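Local coordinates for antifreeze protein (Marinomonas primoryensis, PDB 3P4G) that probably binds ice through waters anchored on a right-handed, calcium-bound beta-helix, and so restrains the growth of ice crystals, at residues L153-T157 with G158-L162; L134-T138 with D139-I143. All coordinates share one frame; numbering follows the deposited sequence.

Contact 1 (L153-T157 with G158-L162); sequences LNAGT and GNDNL. With CA (calcium ion), chain K; CA (calcium ion), chain J.
Asp-160 and Ala-155 face each other across a tight turn, with Asp-160 CB 3.6 Å from Ala-155 CB. The Asp-160 carboxylate lies between the two limbs of the turn and bridges two calcium ions. Its CG is anti to the carbonyl carbon and beside the backbone N (chi1 -54°), which brings the carboxylate back toward the carbonyl oxygens of residues 155-157. OD1 of Asp-160 binds the chain J calcium at 2.3 Å. OD2 of Asp-160 binds the chain K calcium at 2.4 Å. The backbone divides in the same way. Ala-155 O and Thr-157 O go to the chain J ion. Gly-156 O and Gly-158 O go to the chain K ion. Positive phi at Gly-156 (78°) and Gly-158 (98°) helps the chain turn its carbonyls alternately to the two metals. Thr-157 projects outward, beside Thr-138 and Thr-176 of the adjacent turns. Deeper in, Leu-153 and Leu-162 meet tip to tip, with CD1 of Leu-153 3.8 Å from CD1 of Leu-162. In both leucines the extended first torsion carries the methyl ends inward, where they pack against each other. Gly-137, Asp-139 and Asp-141 complete the chain J site; Met-174, Thr-176 and Asp-179 complete the chain K site. The sequence GTGNDNL resembles the calcium-binding repeats of RTX proteins. Asp-160 OD2 lies 2.9 Å from Ala-155 O and 3.0 Å from Gly-156 O. Such crowded oxygens would probably repel one another without metal, so the fold of this turn likely depends on bound calcium.

Contact 2 (L134-T138 with D139-I143); sequences LDAGT and DNDNI. With CA (calcium ion), chain I; CA (calcium ion), chain J; MG (magnesium ion), chain R.
Asp-139 directly follows Thr-138, and its backbone O joins Gly-137 O on the chain J calcium, each at 2.4 Å. Its side chain leaves the turn on the outside. In the conformer described, one of two, Asp-139 OD2 lies 2.0 Å from a magnesium ion that also carries two waters; this bond is uncertain. Asp-141 turns back in. Its OD1 binds the chain I calcium at 2.3 Å, beside Ala-136 O and Thr-138 O as fellow ligands. Its OD2 binds the chain J ion. The first torsion (chi1 -53°) sets CG beside the backbone N and brings OD2 of Asp-141 to 3.4 Å from Ala-136 CB. Ile-143 closes the inner end. Its CD1 rests on Ala-136 CB at 3.7 Å, and its CG2 lies more loosely, 4.3 Å from Leu-134 CD1. On the first limb, an Asx turn links Gly-137 N to Asp-135 OD2 by a hydrogen bond of 2.7 Å. Gly-118, Gly-120 and Asp-122 of the preceding coil complete the chain I site. Strand 134-135 is hydrogen-bonded to residues of strands 115-116 and 153-154 on its two flanks, and Leu-134 also packs on Val-124 and Ile-126 of strand 123-126.

How the contacts relate
Contacts 1 and 2 are equivalent turns on successive coils of the beta-helix, 19 residues apart in sequence. Contact 2 comes first, and strand 142-145 leads on to strand 153-154. Their centres lie about 5 Å apart. Strands 134-135 and 153-154 are parallel neighbours on one face; 142-145 and 161-164 are parallel neighbours on the other. The chain J calcium is shared by both turns. Probable hydrogen bonds add to this: Ile-143 N to Asn-161 O at 2.7 Å, and Asn-159 N to Asn-140 OD1 at 2.8 Å. Thr-138 and Thr-157 are stacked in an outward row, consistent with a regular ice-binding surface ordered by calcium.

Contact 1 (L153-T157 with G158-L162)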
loop_
_atom_site.group_PDB
_atom_site.type_symbol
_atom_site.label_atom_id
_atom_site.label_comp_id
_atom_site.label_asym_id
_atom_site.label_seq_id
_atom_site.Cartn_x
_atom_site.Cartn_y
_atom_site.Cartn_z
ATOM N N LEU A 153 3.295 5.923 -4.602
ATOM C CA LEU A 153 2.951 4.647 -5.210
ATOM C C LEU A 153 1.434 4.730 -5.481
ATOM O O LEU A 153 0.604 4.788 -4.561
ATOM C CB LEU A 153 3.317 3.465 -4.306
ATOM C CG LEU A 153 3.244 2.086 -4.988
ATOM C CD1 LEU A 153 4.052 1.054 -4.148
ATOM C CD2 LEU A 153 1.815 1.541 -5.209
ATOM N N ASN A 154 1.080 4.757 -6.757
ATOM C CA ASN A 154 -0.295 4.858 -7.178
ATOM C C ASN A 154 -0.722 3.553 -7.839
ATOM O O ASN A 154 -0.207 3.222 -8.911
ATOM C CB ASN A 154 -0.401 6.047 -8.136
ATOM C CG ASN A 154 -0.188 7.365 -7.418
ATOM O OD1 ASN A 154 -0.729 7.576 -6.341
ATOM N ND2 ASN A 154 0.634 8.235 -7.989
ATOM N N ALA A 155 -1.624 2.801 -7.191
ATOM C CA ALA A 155 -2.054 1.502 -7.718
ATOM C C ALA A 155 -3.126 1.629 -8.836
ATOM O O ALA A 155 -3.337 0.678 -9.661
ATOM C CB ALA A 155 -2.530 0.624 -6.562
ATOM N N GLY A 156 -3.767 2.796 -8.859
ATOM C CA GLY A 156 -4.758 3.216 -9.897
ATOM C C GLY A 156 -6.128 2.604 -9.739
ATOM O O GLY A 156 -6.479 1.959 -8.719
ATOM N N THR A 157 -6.906 2.731 -10.791
ATOM C CA THR A 157 -8.117 1.985 -10.872
ATOM C C THR A 157 -7.764 0.510 -10.892
ATOM O O THR A 157 -6.589 0.101 -11.074
ATOM C CB THR A 157 -8.920 2.356 -12.145
ATOM O OG1 THR A 157 -8.243 1.813 -13.295
ATOM C CG2 THR A 157 -9.127 3.907 -12.261
ATOM N N GLY A 158 -8.790 -0.296 -10.643
ATOM C CA GLY A 158 -8.615 -1.749 -10.533
ATOM C C GLY A 158 -8.506 -2.273 -9.100
ATOM O O GLY A 158 -8.142 -1.558 -8.166
ATOM N N ASN A 159 -8.813 -3.544 -8.959
ATOM C CA ASN A 159 -8.640 -4.272 -7.695
ATOM C C ASN A 159 -7.146 -4.665 -7.540
ATOM O O ASN A 159 -6.718 -5.704 -8.051
ATOM C CB ASN A 159 -9.505 -5.526 -7.699
ATOM C CG ASN A 159 -10.964 -5.239 -7.939
ATOM O OD1 ASN A 159 -11.561 -4.369 -7.310
ATOM N ND2 ASN A 159 -11.563 -6.018 -8.781
ATOM N N ASP A 160 -6.372 -3.791 -6.886
ATOM C CA ASP A 160 -4.905 -3.942 -6.821
ATOM C C ASP A 160 -4.468 -4.576 -5.515
ATOM O O ASP A 160 -5.089 -4.387 -4.452
ATOM C CB ASP A 160 -4.232 -2.557 -6.960
ATOM C CG ASP A 160 -4.706 -1.800 -8.248
ATOM O OD1 ASP A 160 -4.465 -2.280 -9.391
ATOM O OD2 ASP A 160 -5.322 -0.722 -8.140
ATOM N N ASN A 161 -3.339 -5.264 -5.585
ATOM C CA ASN A 161 -2.769 -5.912 -4.417
ATOM C C ASN A 161 -1.347 -5.382 -4.255
ATOM O O ASN A 161 -0.547 -5.442 -5.211
ATOM C CB ASN A 161 -2.731 -7.410 -4.597
ATOM C CG ASN A 161 -2.210 -8.102 -3.338
ATOM O OD1 ASN A 161 -2.795 -7.949 -2.286
ATOM N ND2 ASN A 161 -1.076 -8.811 -3.426
ATOM N N LEU A 162 -1.084 -4.793 -3.086
ATOM C CA LEU A 162 0.226 -4.206 -2.766
ATOM C C LEU A 162 0.784 -4.908 -1.524
ATOM O O LEU A 162 0.141 -4.886 -0.466
ATOM C CB LEU A 162 0.085 -2.703 -2.525
ATOM C CG LEU A 162 1.363 -2.005 -2.010
ATOM C CD1 LEU A 162 2.551 -2.231 -2.976
ATOM C CD2 LEU A 162 1.048 -0.523 -1.846
HETATM CA CA CA K . -7.175 0.344 -7.132
HETATM CA CA CA J . -4.491 -0.692 -11.058
#

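Contact 2 (L134-T138 with D139-I143)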
loop_
_atom_site.group_PDB
_atom_site.type_symbol
_atom_site.label_atom_id
_atom_site.label_comp_id
_atom_site.label_asym_id
_atom_site.label_seq_id
_atom_site.Cartn_x
_atom_site.Cartn_y
_atom_site.Cartn_z
ATOM N N LEU A 134 6.048 5.096 -8.469
ATOM C CA LEU A 134 5.448 4.007 -9.224
ATOM C C LEU A 134 3.977 4.229 -9.505
ATOM O O LEU A 134 3.179 4.649 -8.599
ATOM C CB LEU A 134 5.620 2.698 -8.424
ATOM C CG LEU A 134 5.222 1.417 -9.204
ATOM C CD1 LEU A 134 6.067 0.280 -8.682
ATOM C CD2 LEU A 134 3.837 1.015 -8.963
ATOM N N ASP A 135 3.569 3.936 -10.754
ATOM C CA ASP A 135 2.147 3.960 -11.085
ATOM C C ASP A 135 1.766 2.636 -11.718
ATOM O O ASP A 135 2.303 2.284 -12.772
ATOM C CB ASP A 135 1.816 5.112 -12.052
ATOM C CG ASP A 135 0.326 5.409 -12.091
ATOM O OD1 ASP A 135 -0.123 6.589 -11.902
ATOM O OD2 ASP A 135 -0.431 4.467 -12.179
ATOM N N ALA A 136 0.886 1.865 -11.064
ATOM C CA ALA A 136 0.513 0.548 -11.626
ATOM C C ALA A 136 -0.547 0.718 -12.703
ATOM O O ALA A 136 -0.850 -0.222 -13.472
ATOM C CB ALA A 136 0.010 -0.392 -10.517
ATOM N N GLY A 137 -1.142 1.921 -12.778
ATOM C CA GLY A 137 -2.102 2.243 -13.828
ATOM C C GLY A 137 -3.460 1.551 -13.711
ATOM O O GLY A 137 -3.815 0.941 -12.652
ATOM N N THR A 138 -4.217 1.612 -14.794
ATOM C CA THR A 138 -5.550 0.984 -14.844
ATOM C C THR A 138 -5.440 -0.541 -14.703
ATOM O O THR A 138 -4.315 -1.091 -14.720
ATOM C CB THR A 138 -6.327 1.357 -16.121
ATOM O OG1 THR A 138 -5.698 0.763 -17.271
ATOM C CG2 THR A 138 -6.382 2.908 -16.313
ATOM N N ASP A 139 -6.607 -1.181 -14.556
ATOM C CA ASP A 139 -6.733 -2.648 -14.388
ATOM C C ASP A 139 -6.125 -3.161 -13.056
ATOM O O ASP A 139 -5.685 -2.380 -12.186
ATOM C CB ASP A 139 -6.149 -3.412 -15.605
ATOM C CG ASP A 139 -7.210 -3.871 -16.599
ATOM O OD1 ASP A 139 -8.425 -3.543 -16.410
ATOM O OD2 ASP A 139 -6.820 -4.571 -17.600
ATOM N N ASN A 140 -6.071 -4.474 -12.919
ATOM C CA ASN A 140 -5.930 -5.089 -11.589
ATOM C C ASN A 140 -4.515 -5.588 -11.403
ATOM O O ASN A 140 -4.128 -6.609 -11.962
ATOM C CB ASN A 140 -6.948 -6.201 -11.510
ATOM C CG ASN A 140 -8.351 -5.712 -11.976
ATOM O OD1 ASN A 140 -9.095 -5.152 -11.189
ATOM N ND2 ASN A 140 -8.636 -5.836 -13.263
ATOM N N ASP A 141 -3.744 -4.779 -10.692
ATOM C CA ASP A 141 -2.293 -4.959 -10.617
ATOM C C ASP A 141 -1.821 -5.574 -9.311
ATOM O O ASP A 141 -2.384 -5.318 -8.226
ATOM C CB ASP A 141 -1.615 -3.622 -10.807
ATOM C CG ASP A 141 -2.096 -2.916 -12.094
ATOM O OD1 ASP A 141 -1.777 -3.375 -13.231
ATOM O OD2 ASP A 141 -2.702 -1.837 -11.975
ATOM N N ASN A 142 -0.759 -6.353 -9.436
ATOM C CA ASN A 142 -0.055 -6.908 -8.284
ATOM C C ASN A 142 1.276 -6.191 -8.157
ATOM O O ASN A 142 2.031 -6.133 -9.153
ATOM C CB ASN A 142 0.195 -8.372 -8.466
ATOM C CG ASN A 142 0.429 -9.071 -7.128
ATOM O OD1 ASN A 142 -0.523 -9.388 -6.416
ATOM N ND2 ASN A 142 1.724 -9.228 -6.743
ATOM N N ILE A 143 1.502 -5.551 -6.986
ATOM C CA ILE A 143 2.780 -4.840 -6.704
ATOM C C ILE A 143 3.434 -5.449 -5.437
ATOM O O ILE A 143 2.790 -5.549 -4.365
ATOM C CB ILE A 143 2.599 -3.318 -6.521
ATOM C CG1 ILE A 143 1.879 -2.690 -7.749
ATOM C CG2 ILE A 143 3.931 -2.625 -6.295
ATOM C CD1 ILE A 143 0.417 -2.457 -7.481
HETATM CA CA CA I . -2.006 -1.767 -14.838
HETATM CA CA CA J . -4.491 -0.692 -11.058
HETATM MG MG MG R . -7.638 -4.619 -19.462
HETATM O O HOH W 1 -9.357 -5.072 -18.293
HETATM O O HOH W 2 -7.216 -6.603 -19.544
#